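Long-range contacts in Alr1585 protein (Nostoc sp., PDB 5C2I), which probably catalyses the peroxide-dependent oxidation of dyes and other substrates at a haem iron, as a dye-decolorizing (DyP-type) peroxidase: residues 26-31 with 72-77; 33-38 with 209-214; 271-276 with 440-445; 261-266 with 375-380. The protein carries 1 engineered substitution. All blocks are in the same frame, centred on the assembly; numbering follows the deposited sequence.

Read from the N terminus, the four contacts form two crossed pairs on opposite sides of the chain's centre. Contact 1 closes the first loop, bringing the start of helix 73-86 back to the end of helix 24-29. Before it closes, contact 2 opens at 33-38, and it is completed only at 209-214, the start of helix 212-221. The two touch through Q76, which bonds N33 and K36. Helix 263-277 then opens both later contacts: contact 4 at its start, closed by the loop 375-380, and contact 3 farther along, closed by 440-445. These cross as well and meet where F266 packs on F444, between haem pocket and outlying hairpin.

Contact 1. Residues 26-31 with 72-77; sequences LLNDLQ and SAKKQA
K74 lies against the last turn of helix 24-29, and its side chain can be followed outward from there. CB of K74 sits 3.6 Å from the carbonyl O of L27. With CG anti to the backbone N (chi1 175°), the chain sets off beside N28, the two side chains running together in the same direction, and K74 CD passes 3.5 Å from N28 OD1. A bend at chi4 (-72°) places NZ, which forms a salt bridge with D78 farther along the same helix. Underneath, the end of helix 24-29 and the residue just past it supply the start of another helix with acceptors, an instructive case of helix capping shared between two parts of a chain. K74 N bonds to L27 O at 3.0 Å, arriving from well above the carbonyl plane, while A73 N reaches L30 O at 2.8 Å, tilted only modestly from the plane of the L30 carbonyl. The next amide is met locally, since S72 is the N-cap and its OG accepts from K75 N at 2.9 Å. A water lies 2.7 Å from S72 OG and donates to N28 OD1. Three amides of the first turn are thus matched, two of them by L27 O of the last turn and L30 O just past the helix. Beside these bonds A73 CB packs against the leucines, 3.9 Å from L27 CD2, with L30 CD2 slightly farther off.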
# COMPACT_ATOMS: atom_id res chain seq x y z
N LEU A 26 0.16 9.91 -42.00
CA LEU A 26 0.73 10.87 -41.08
C LEU A 26 1.06 10.21 -39.76
O LEU A 26 2.17 10.36 -39.25
CB LEU A 26 -0.25 12.01 -40.87
CG LEU A 26 0.27 13.08 -39.85
CD1 LEU A 26 -0.15 14.45 -40.33
CD2 LEU A 26 -0.34 12.81 -38.53
N LEU A 27 0.10 9.45 -39.22
CA LEU A 27 0.31 8.83 -37.91
C LEU A 27 1.43 7.77 -37.93
O LEU A 27 2.06 7.50 -36.92
CB LEU A 27 -0.99 8.19 -37.40
CG LEU A 27 -2.14 9.15 -37.06
CD1 LEU A 27 -3.38 8.38 -36.61
CD2 LEU A 27 -1.73 10.16 -36.00
N ASN A 28 1.65 7.14 -39.08
CA ASN A 28 2.68 6.14 -39.22
C ASN A 28 4.08 6.72 -39.20
O ASN A 28 4.99 6.07 -38.74
CB ASN A 28 2.50 5.38 -40.55
CG ASN A 28 3.30 4.09 -40.56
OD1 ASN A 28 3.23 3.28 -39.63
ND2 ASN A 28 4.15 3.93 -41.58
N ASP A 29 4.25 7.93 -39.70
CA ASP A 29 5.59 8.55 -39.83
C ASP A 29 5.88 9.63 -38.82
O ASP A 29 7.03 10.17 -38.77
CB ASP A 29 5.80 9.12 -41.26
CG ASP A 29 7.29 9.18 -41.66
OD1 ASP A 29 8.05 8.32 -41.18
OD2 ASP A 29 7.66 10.03 -42.53
N LEU A 30 4.88 9.97 -38.02
CA LEU A 30 5.03 11.00 -36.95
C LEU A 30 5.44 10.29 -35.69
O LEU A 30 4.85 9.25 -35.33
CB LEU A 30 3.69 11.70 -36.71
CG LEU A 30 3.60 12.70 -35.55
CD1 LEU A 30 4.43 13.95 -35.88
CD2 LEU A 30 2.16 13.10 -35.30
N GLN A 31 6.38 10.86 -34.97
CA GLN A 31 6.75 10.30 -33.65
C GLN A 31 5.59 10.47 -32.63
O GLN A 31 4.80 11.39 -32.71
CB GLN A 31 7.99 11.00 -33.09
CG GLN A 31 9.26 10.68 -33.85
CD GLN A 31 10.49 11.13 -33.11
OE1 GLN A 31 10.71 10.76 -31.94
NE2 GLN A 31 11.32 11.90 -33.77
N SER A 72 6.15 5.49 -33.27
CA SER A 72 5.27 6.37 -34.02
C SER A 72 3.97 6.68 -33.24
O SER A 72 3.61 5.96 -32.30
CB SER A 72 4.93 5.74 -35.36
OG SER A 72 4.10 4.61 -35.17
N ALA A 73 3.23 7.67 -33.70
CA ALA A 73 1.91 7.92 -33.13
C ALA A 73 0.96 6.73 -33.32
O ALA A 73 0.20 6.39 -32.41
CB ALA A 73 1.32 9.18 -33.74
N LYS A 74 1.05 6.06 -34.46
CA LYS A 74 0.27 4.86 -34.69
C LYS A 74 0.64 3.74 -33.73
O LYS A 74 -0.24 3.13 -33.13
CB LYS A 74 0.41 4.39 -36.16
CG LYS A 74 -0.26 3.06 -36.55
CD LYS A 74 0.34 2.44 -37.84
CE LYS A 74 -0.56 1.27 -38.37
NZ LYS A 74 -0.43 0.08 -37.47
N LYS A 75 1.92 3.49 -33.57
CA LYS A 75 2.39 2.45 -32.64
C LYS A 75 1.97 2.78 -31.20
O LYS A 75 1.51 1.90 -30.49
CB LYS A 75 3.91 2.26 -32.73
CG LYS A 75 4.46 1.18 -31.81
CD LYS A 75 4.05 -0.20 -32.29
CE LYS A 75 4.49 -1.28 -31.28
NZ LYS A 75 4.08 -2.65 -31.66
N GLN A 76 2.12 4.04 -30.81
CA GLN A 76 1.71 4.48 -29.48
C GLN A 76 0.21 4.17 -29.22
O GLN A 76 -0.13 3.56 -28.20
CB GLN A 76 1.94 5.96 -29.32
CG GLN A 76 1.56 6.51 -27.97
CD GLN A 76 1.66 8.00 -27.89
OE1 GLN A 76 2.34 8.63 -28.71
NE2 GLN A 76 1.03 8.59 -26.85
N ALA A 77 -0.64 4.50 -30.20
CA ALA A 77 -2.07 4.21 -30.10
C ALA A 77 -2.34 2.71 -30.04
O ALA A 77 -3.19 2.24 -29.25
CB ALA A 77 -2.84 4.86 -31.26
O HOH W 1 4.18 2.98 -37.28

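Contact 2. Residues 33-38 with 209-214; sequences NILKGH and LFMKRD
D214 OD1 is gripped by two positive groups: K36 NZ, at 2.9 Å across the contact, and the guanidinium of R217 from the same helix as D214. K36 comes in on the syn side of OD1, only 17° out of the carboxylate plane, after a bend at chi4 (56°) that brings NZ round to the acid. Its chain also passes close to the other oxygen, with K36 CG 3.5 Å from D214 OD2. That second oxygen accepts from a water at 2.7 Å, which donates as well to L35 O (2.6 Å) and accepts from M211 N (3.0 Å). With both oxygens engaged, the carboxylate has little freedom to rotate. An alanine in place of K36 would probably leave D214 OD1 without one of its two positive mates and the acid less firmly fixed. The apolar half of the contact illustrates how one leucine can serve two neighbours by its two branches. L35 CD2 lies over a face of the F210 ring, 4.3 Å from the ring centroid, in a CH-pi contact, while L35 CD1 meets M211 SD at 3.8 Å. L35 crosses both side chains at about a right angle. The whole joins the loop between helix 24-29 and strand 42-50 to the start of helix 212-221, with Q76 of helix 73-86 and R365 of strand 363-369 bonded to the same loop.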
# COMPACT_ATOMS: atom_id res chain seq x y z
N ASN A 33 4.12 10.91 -28.55
CA ASN A 33 4.28 11.89 -27.47
C ASN A 33 4.01 13.33 -27.89
O ASN A 33 4.09 14.24 -27.06
CB ASN A 33 5.69 11.78 -26.84
CG ASN A 33 5.78 12.40 -25.45
OD1 ASN A 33 4.85 12.33 -24.64
ND2 ASN A 33 6.95 12.97 -25.16
N ILE A 34 3.61 13.53 -29.14
CA ILE A 34 3.36 14.86 -29.64
C ILE A 34 1.84 15.15 -29.61
O ILE A 34 1.41 15.96 -28.82
CB ILE A 34 3.97 15.04 -31.04
CG1 ILE A 34 5.51 14.89 -30.96
CG2 ILE A 34 3.64 16.41 -31.61
CD1 ILE A 34 6.21 14.70 -32.33
N LEU A 35 1.06 14.43 -30.43
CA LEU A 35 -0.39 14.58 -30.42
C LEU A 35 -1.05 14.09 -29.14
O LEU A 35 -2.11 14.61 -28.76
CB LEU A 35 -1.02 13.89 -31.62
CG LEU A 35 -0.54 14.40 -32.97
CD1 LEU A 35 -1.25 13.64 -34.08
CD2 LEU A 35 -0.72 15.90 -33.13
N LYS A 36 -0.43 13.09 -28.50
CA LYS A 36 -0.89 12.57 -27.22
C LYS A 36 0.32 12.15 -26.44
O LYS A 36 1.22 11.49 -26.97
CB LYS A 36 -1.85 11.37 -27.44
CG LYS A 36 -2.38 10.72 -26.15
CD LYS A 36 -3.66 9.93 -26.44
CE LYS A 36 -4.05 9.02 -25.27
NZ LYS A 36 -4.19 9.86 -24.03
N GLY A 37 0.34 12.49 -25.17
CA GLY A 37 1.47 12.15 -24.29
C GLY A 37 1.69 10.65 -24.14
O GLY A 37 0.74 9.87 -24.19
N HIS A 38 2.95 10.24 -24.01
CA HIS A 38 3.26 8.79 -23.91
C HIS A 38 2.62 8.14 -22.68
O HIS A 38 2.40 6.94 -22.69
CB HIS A 38 4.78 8.50 -24.00
CG HIS A 38 5.61 9.10 -22.91
ND1 HIS A 38 5.50 8.71 -21.59
CD2 HIS A 38 6.62 10.00 -22.95
CE1 HIS A 38 6.38 9.37 -20.86
NE2 HIS A 38 7.08 10.16 -21.67
N LEU A 209 -6.04 19.59 -27.62
CA LEU A 209 -6.38 18.19 -27.86
C LEU A 209 -6.45 17.93 -29.35
O LEU A 209 -6.97 18.77 -30.12
CB LEU A 209 -7.72 17.83 -27.21
CG LEU A 209 -7.78 18.13 -25.70
CD1 LEU A 209 -9.13 17.67 -25.16
CD2 LEU A 209 -6.66 17.41 -24.96
N PHE A 210 -6.01 16.73 -29.73
CA PHE A 210 -5.91 16.33 -31.14
C PHE A 210 -6.51 14.96 -31.44
O PHE A 210 -7.18 14.80 -32.44
CB PHE A 210 -4.43 16.29 -31.56
CG PHE A 210 -3.72 17.58 -31.31
CD1 PHE A 210 -3.87 18.65 -32.18
CD2 PHE A 210 -2.92 17.74 -30.20
CE1 PHE A 210 -3.23 19.86 -31.92
CE2 PHE A 210 -2.30 18.95 -29.95
CZ PHE A 210 -2.44 19.98 -30.83
N MET A 211 -6.30 14.01 -30.56
CA MET A 211 -6.74 12.64 -30.78
C MET A 211 -8.12 12.38 -30.19
O MET A 211 -8.43 12.88 -29.08
CB MET A 211 -5.71 11.65 -30.18
CG MET A 211 -4.28 11.82 -30.64
SD MET A 211 -4.11 11.71 -32.43
CE MET A 211 -4.62 10.06 -32.73
N LYS A 212 -8.91 11.62 -30.92
CA LYS A 212 -10.29 11.27 -30.51
C LYS A 212 -10.40 10.80 -29.05
O LYS A 212 -11.33 11.22 -28.33
CB LYS A 212 -10.91 10.22 -31.43
CG LYS A 212 -12.37 9.86 -31.06
CD LYS A 212 -13.04 8.96 -32.07
CE LYS A 212 -14.44 8.62 -31.61
NZ LYS A 212 -15.14 7.79 -32.60
N ARG A 213 -9.50 9.93 -28.62
CA ARG A 213 -9.61 9.36 -27.27
C ARG A 213 -9.58 10.48 -26.24
O ARG A 213 -10.35 10.47 -25.25
CB ARG A 213 -8.48 8.37 -26.97
CG ARG A 213 -8.55 7.11 -27.82
CD ARG A 213 -9.25 5.98 -27.13
NE ARG A 213 -8.87 5.84 -25.72
CZ ARG A 213 -9.54 5.09 -24.86
NH1 ARG A 213 -10.59 4.36 -25.26
NH2 ARG A 213 -9.16 5.06 -23.58
N ASP A 214 -8.73 11.48 -26.48
CA ASP A 214 -8.68 12.64 -25.59
C ASP A 214 -9.87 13.55 -25.73
O ASP A 214 -10.41 14.05 -24.72
CB ASP A 214 -7.39 13.46 -25.86
CG ASP A 214 -6.11 12.74 -25.41
OD1 ASP A 214 -6.16 11.87 -24.52
OD2 ASP A 214 -5.03 13.07 -25.95
O HOH W 2 -4.68 14.56 -28.14

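Contact 3. Residues 271-276 with 440-445; sequences RKLAQK and EEYNFQ
The Y442 ring takes L273 CD1 over one face and the CG atoms of K272 and K276 at its edge, near its plane. CD1 of L273 stands 22° off the ring normal, displaced toward the rim, where it comes 3.7 Å from Y442 CG. At the phenol end Y442 OH lies 3.4 Å from K272 CB, and K276 CG approaches Y442 CE2 at 4.2 Å. L273 uses its other branch on F444: L273 CD2 is 4.3 Å from F444 CD1, and that ring in turn meets F266 edge-to-face. The tyrosine's CB points toward the helix, and chi1 (-177°) sets CG anti to the backbone N. Here a two-stranded antiparallel hairpin, 428-431 with 439-442, rests on helix 263-277, strand 440-442 running nearly antiparallel to helix segment 271-276 with their axes 10.3 Å apart. E440 and Y442, two positions apart, both face the helix, while W430 from the partner strand adds to the surroundings of L273. The hydroxyl of Y442 is hydrogen-bonded to D269, one turn back on the helix, whose other oxygen takes Q445 N. An alanine in place of Y442 would probably open a gap beside L273 CD1 and leave D269 OD1 without its phenol mate. Toward the end of the helix, a water donates both to K276 O (2.7 Å) and to E440 OE1 (2.8 Å), linking helix and strand; K276 NZ and E440 OE2 stay 4.8 Å apart, not in contact, where a weak attraction is likely.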
# COMPACT_ATOMS: atom_id res chain seq x y z
N ARG A 271 2.24 31.57 2.37
CA ARG A 271 1.71 31.81 3.73
C ARG A 271 1.75 33.28 4.09
O ARG A 271 0.82 33.80 4.72
CB ARG A 271 2.45 30.98 4.80
CG ARG A 271 2.03 29.51 4.81
CD ARG A 271 2.50 28.80 6.09
NE ARG A 271 3.94 28.62 6.07
CZ ARG A 271 4.58 27.64 5.41
NH1 ARG A 271 3.90 26.71 4.78
NH2 ARG A 271 5.91 27.59 5.44
N LYS A 272 2.83 33.95 3.74
CA LYS A 272 2.94 35.36 4.03
C LYS A 272 1.88 36.18 3.27
O LYS A 272 1.28 37.11 3.82
CB LYS A 272 4.34 35.87 3.77
CG LYS A 272 4.39 37.34 4.17
CD LYS A 272 5.72 37.87 4.60
CE LYS A 272 5.61 39.34 4.96
NZ LYS A 272 6.94 40.01 5.09
N LEU A 273 1.70 35.86 2.00
CA LEU A 273 0.68 36.49 1.18
C LEU A 273 -0.69 36.30 1.81
O LEU A 273 -1.44 37.27 1.97
CB LEU A 273 0.71 35.88 -0.24
CG LEU A 273 -0.39 36.29 -1.20
CD1 LEU A 273 -0.35 37.80 -1.48
CD2 LEU A 273 -0.29 35.48 -2.48
N ALA A 274 -0.97 35.07 2.24
CA ALA A 274 -2.24 34.77 2.88
C ALA A 274 -2.44 35.60 4.16
O ALA A 274 -3.53 36.13 4.41
CB ALA A 274 -2.33 33.28 3.18
N GLN A 275 -1.40 35.71 4.95
CA GLN A 275 -1.49 36.46 6.21
C GLN A 275 -1.70 37.94 5.91
O GLN A 275 -2.49 38.59 6.59
CB GLN A 275 -0.23 36.36 7.05
CG GLN A 275 0.16 34.98 7.53
CD GLN A 275 1.44 34.99 8.36
OE1 GLN A 275 1.73 35.97 9.09
NE2 GLN A 275 2.22 33.89 8.26
N LYS A 276 -0.99 38.47 4.93
CA LYS A 276 -1.12 39.90 4.57
C LYS A 276 -2.53 40.24 4.09
O LYS A 276 -3.13 41.26 4.52
CB LYS A 276 -0.04 40.28 3.54
CG LYS A 276 1.31 40.45 4.21
CD LYS A 276 1.31 41.56 5.29
CE LYS A 276 1.23 42.96 4.70
NZ LYS A 276 1.48 44.07 5.68
N GLU A 440 -4.72 44.86 -2.94
CA GLU A 440 -3.56 45.24 -2.18
C GLU A 440 -2.31 44.74 -2.94
O GLU A 440 -2.32 43.64 -3.49
CB GLU A 440 -3.64 44.59 -0.82
CG GLU A 440 -2.39 44.70 -0.01
CD GLU A 440 -2.65 44.39 1.46
OE1 GLU A 440 -3.78 44.65 1.94
OE2 GLU A 440 -1.72 43.89 2.12
N GLU A 441 -1.26 45.56 -2.99
CA GLU A 441 -0.03 45.16 -3.70
C GLU A 441 0.82 44.20 -2.86
O GLU A 441 0.93 44.36 -1.66
CB GLU A 441 0.83 46.39 -4.04
CG GLU A 441 0.28 47.21 -5.19
CD GLU A 441 1.17 48.39 -5.53
OE1 GLU A 441 1.98 48.79 -4.69
OE2 GLU A 441 1.06 48.89 -6.66
N TYR A 442 1.40 43.19 -3.51
CA TYR A 442 2.36 42.30 -2.86
C TYR A 442 3.30 41.79 -3.95
O TYR A 442 2.84 41.37 -5.03
CB TYR A 442 1.64 41.13 -2.17
CG TYR A 442 2.47 40.17 -1.40
CD1 TYR A 442 3.16 39.12 -2.04
CD2 TYR A 442 2.54 40.24 -0.02
CE1 TYR A 442 3.92 38.21 -1.32
CE2 TYR A 442 3.31 39.33 0.70
CZ TYR A 442 3.99 38.31 0.04
OH TYR A 442 4.71 37.42 0.80
N ASN A 443 4.59 41.85 -3.67
CA ASN A 443 5.60 41.38 -4.64
C ASN A 443 5.85 39.90 -4.37
O ASN A 443 6.63 39.56 -3.49
CB ASN A 443 6.91 42.12 -4.51
CG ASN A 443 6.99 43.37 -5.34
OD1 ASN A 443 8.01 43.55 -6.02
ND2 ASN A 443 5.99 44.23 -5.31
N PHE A 444 5.17 39.02 -5.11
CA PHE A 444 5.38 37.62 -4.92
C PHE A 444 6.69 37.27 -5.63
O PHE A 444 6.92 37.66 -6.79
CB PHE A 444 4.23 36.76 -5.46
CG PHE A 444 4.28 35.34 -4.97
CD1 PHE A 444 3.75 35.00 -3.73
CD2 PHE A 444 4.88 34.33 -5.75
CE1 PHE A 444 3.82 33.71 -3.25
CE2 PHE A 444 4.96 33.04 -5.27
CZ PHE A 444 4.42 32.72 -4.02
N GLN A 445 7.58 36.60 -4.92
CA GLN A 445 8.89 36.35 -5.46
C GLN A 445 8.89 35.17 -6.43
O GLN A 445 8.04 34.27 -6.35
CB GLN A 445 9.84 36.12 -4.33
CG GLN A 445 11.28 35.95 -4.72
CD GLN A 445 11.83 37.17 -5.44
OE1 GLN A 445 11.68 37.28 -6.66
NE2 GLN A 445 12.38 38.11 -4.70
O HOH W 3 -4.99 43.10 3.92

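Contact 4. Residues 261-266 with 375-380; sequences QNVKAF and SKEPVS. With HEM (protoporphyrin IX containing Fe), chain E.
Residues 376-379 run about 110° from the line of 261-264, and the loop brings the carbonyl O of P378 to the start of helix 263-277, where V263 N bonds to it at 3.0 Å, almost in line with the C=O, and K264 N adds a weak bond at 3.5 Å. N262, the N-cap, serves the next amide itself: its OD1 accepts from A265 N at 3.0 Å, so a helix start is again capped partly by its own residue and partly by a distant carbonyl. The N262 side chain lies beside V379, both pointing the same way, with V379 CG1 3.7 Å from N262 ND2. The other branch, V379 CG2, rests 3.8 Å from K264 CD, so that the valine spans the two residues on either side of V263. V263 itself packs obliquely on the proline ring, V263 CB 3.9 Å from P378 CD, while its CG1 turns to the aliphatic part of E377. The carboxylate of E377 forms a salt bridge with R267 of helix 263-277, and its OE1 takes a water that also donates to K264 O. A second water joins OE1 to K264 NZ, though weakly at the lysine end. Q261, its chain extended beyond CG, leads away from the loop to the haem, Q261 NE2 coming 3.5 Å from the haem methyl CMB and hydrogen-bonding to E197. The loop thus packs on, and lends a carbonyl to, the turn from strand 250-261 into helix 263-277, a strand-to-helix junction whose last strand residue helps line the haem pocket of this DyP-type peroxidase.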
# COMPACT_ATOMS: atom_id res chain seq x y z
N GLN A 261 12.56 24.34 -8.66
CA GLN A 261 11.50 24.90 -7.86
C GLN A 261 11.87 24.93 -6.39
O GLN A 261 12.11 23.89 -5.81
CB GLN A 261 10.20 24.09 -8.04
CG GLN A 261 9.62 24.14 -9.42
CD GLN A 261 8.45 23.20 -9.58
OE1 GLN A 261 8.57 22.10 -10.14
NE2 GLN A 261 7.29 23.61 -9.07
N ASN A 262 11.90 26.13 -5.81
CA ASN A 262 12.22 26.27 -4.39
C ASN A 262 10.91 26.15 -3.60
O ASN A 262 10.21 27.13 -3.33
CB ASN A 262 12.96 27.56 -4.12
CG ASN A 262 13.40 27.68 -2.67
OD1 ASN A 262 12.89 26.99 -1.80
ND2 ASN A 262 14.32 28.58 -2.41
N VAL A 263 10.58 24.91 -3.25
CA VAL A 263 9.30 24.60 -2.63
C VAL A 263 9.20 25.22 -1.25
O VAL A 263 8.17 25.79 -0.88
CB VAL A 263 9.12 23.07 -2.53
CG1 VAL A 263 7.81 22.72 -1.83
CG2 VAL A 263 9.14 22.44 -3.92
N LYS A 264 10.28 25.14 -0.48
CA LYS A 264 10.28 25.68 0.88
C LYS A 264 9.96 27.18 0.87
O LYS A 264 9.09 27.66 1.63
CB LYS A 264 11.63 25.42 1.55
CG LYS A 264 11.70 25.87 3.01
CD LYS A 264 13.10 25.62 3.56
CE LYS A 264 13.36 26.41 4.81
NZ LYS A 264 12.54 25.84 5.90
N ALA A 265 10.65 27.92 0.02
CA ALA A 265 10.49 29.37 -0.05
C ALA A 265 9.14 29.76 -0.65
O ALA A 265 8.50 30.71 -0.19
CB ALA A 265 11.63 30.00 -0.83
N PHE A 266 8.70 29.01 -1.65
CA PHE A 266 7.38 29.23 -2.26
C PHE A 266 6.29 29.12 -1.19
O PHE A 266 5.43 30.01 -1.08
CB PHE A 266 7.14 28.28 -3.42
CG PHE A 266 5.78 28.42 -4.08
CD1 PHE A 266 4.67 27.82 -3.54
CD2 PHE A 266 5.64 29.18 -5.24
CE1 PHE A 266 3.43 27.96 -4.16
CE2 PHE A 266 4.41 29.35 -5.82
CZ PHE A 266 3.30 28.73 -5.30
N SER A 375 5.44 15.53 0.13
CA SER A 375 5.29 16.22 1.42
C SER A 375 6.53 17.01 1.79
O SER A 375 6.48 17.85 2.70
CB SER A 375 4.98 15.21 2.52
OG SER A 375 6.14 14.42 2.74
N LYS A 376 7.66 16.74 1.13
CA LYS A 376 8.92 17.40 1.49
C LYS A 376 9.02 18.76 0.81
O LYS A 376 8.26 19.04 -0.08
CB LYS A 376 10.12 16.55 1.16
CG LYS A 376 10.22 15.32 2.05
CD LYS A 376 11.44 14.53 1.64
CE LYS A 376 11.56 13.19 2.35
NZ LYS A 376 12.53 13.28 3.46
N GLU A 377 9.95 19.58 1.27
CA GLU A 377 10.07 20.95 0.78
C GLU A 377 11.51 21.25 0.38
O GLU A 377 12.21 21.97 1.06
CB GLU A 377 9.53 21.93 1.85
CG GLU A 377 8.01 21.77 2.00
CD GLU A 377 7.35 22.79 2.93
OE1 GLU A 377 8.07 23.62 3.55
OE2 GLU A 377 6.11 22.72 3.02
N PRO A 378 11.95 20.69 -0.76
CA PRO A 378 13.30 20.96 -1.23
C PRO A 378 13.52 22.45 -1.55
O PRO A 378 12.63 23.11 -2.07
CB PRO A 378 13.42 20.11 -2.50
CG PRO A 378 12.04 19.95 -2.97
CD PRO A 378 11.20 19.88 -1.73
N VAL A 379 14.72 22.94 -1.25
CA VAL A 379 15.14 24.29 -1.64
C VAL A 379 15.74 24.26 -3.06
O VAL A 379 15.41 25.11 -3.90
CB VAL A 379 16.16 24.84 -0.62
CG1 VAL A 379 16.78 26.15 -1.08
CG2 VAL A 379 15.46 24.99 0.71
N SER A 380 16.61 23.30 -3.32
CA SER A 380 17.27 23.18 -4.65
C SER A 380 17.35 21.71 -5.04
O SER A 380 17.13 20.84 -4.20
CB SER A 380 18.67 23.81 -4.63
OG SER A 380 19.45 23.18 -3.67
CHA HEM E . -0.93 25.54 -16.46
CHB HEM E . 2.39 24.99 -13.00
CHC HEM E . 5.80 26.55 -16.07
CHD HEM E . 2.41 27.32 -19.40
C1A HEM E . -0.33 25.27 -15.24
C2A HEM E . -1.01 24.84 -14.06
C3A HEM E . -0.08 24.68 -13.10
C4A HEM E . 1.17 25.00 -13.68
CMA HEM E . -0.28 24.21 -11.68
CAA HEM E . -2.51 24.58 -13.89
CBA HEM E . -3.04 23.18 -14.24
CGA HEM E . -2.77 22.90 -15.69
O1A HEM E . -3.54 23.30 -16.61
O2A HEM E . -1.75 22.26 -15.98
C1B HEM E . 3.61 25.33 -13.58
C2B HEM E . 4.87 25.25 -12.90
C3B HEM E . 5.82 25.63 -13.74
C4B HEM E . 5.11 26.03 -14.96
CMB HEM E . 5.06 24.77 -11.50
CAB HEM E . 7.30 25.68 -13.62
CBB HEM E . 8.00 24.93 -12.76
C1C HEM E . 5.16 26.95 -17.25
C2C HEM E . 5.76 27.61 -18.31
C3C HEM E . 4.79 27.85 -19.24
C4C HEM E . 3.60 27.30 -18.74
CMC HEM E . 7.21 27.96 -18.48
CAC HEM E . 4.87 28.55 -20.52
CBC HEM E . 5.67 29.53 -20.86
C1D HEM E . 1.25 26.76 -18.85
C2D HEM E . 0.01 26.72 -19.62
C3D HEM E . -0.93 26.27 -18.80
C4D HEM E . -0.22 25.99 -17.53
CMD HEM E . -0.22 27.13 -21.07
CAD HEM E . -2.37 26.02 -19.15
CBD HEM E . -3.26 27.26 -19.01
CGD HEM E . -4.66 26.92 -19.42
O1D HEM E . -5.54 27.16 -18.60
O2D HEM E . -4.94 26.42 -20.56
NA HEM E . 1.00 25.44 -14.97
NB HEM E . 3.80 25.86 -14.75
NC HEM E . 3.82 26.85 -17.47
ND HEM E . 1.06 26.39 -17.59
FE HEM E . 2.39 26.17 -16.20
O HOH W 4 8.16 26.34 3.84
O HOH W 5 10.53 23.23 5.07
O HOH W 6 3.03 24.06 -17.00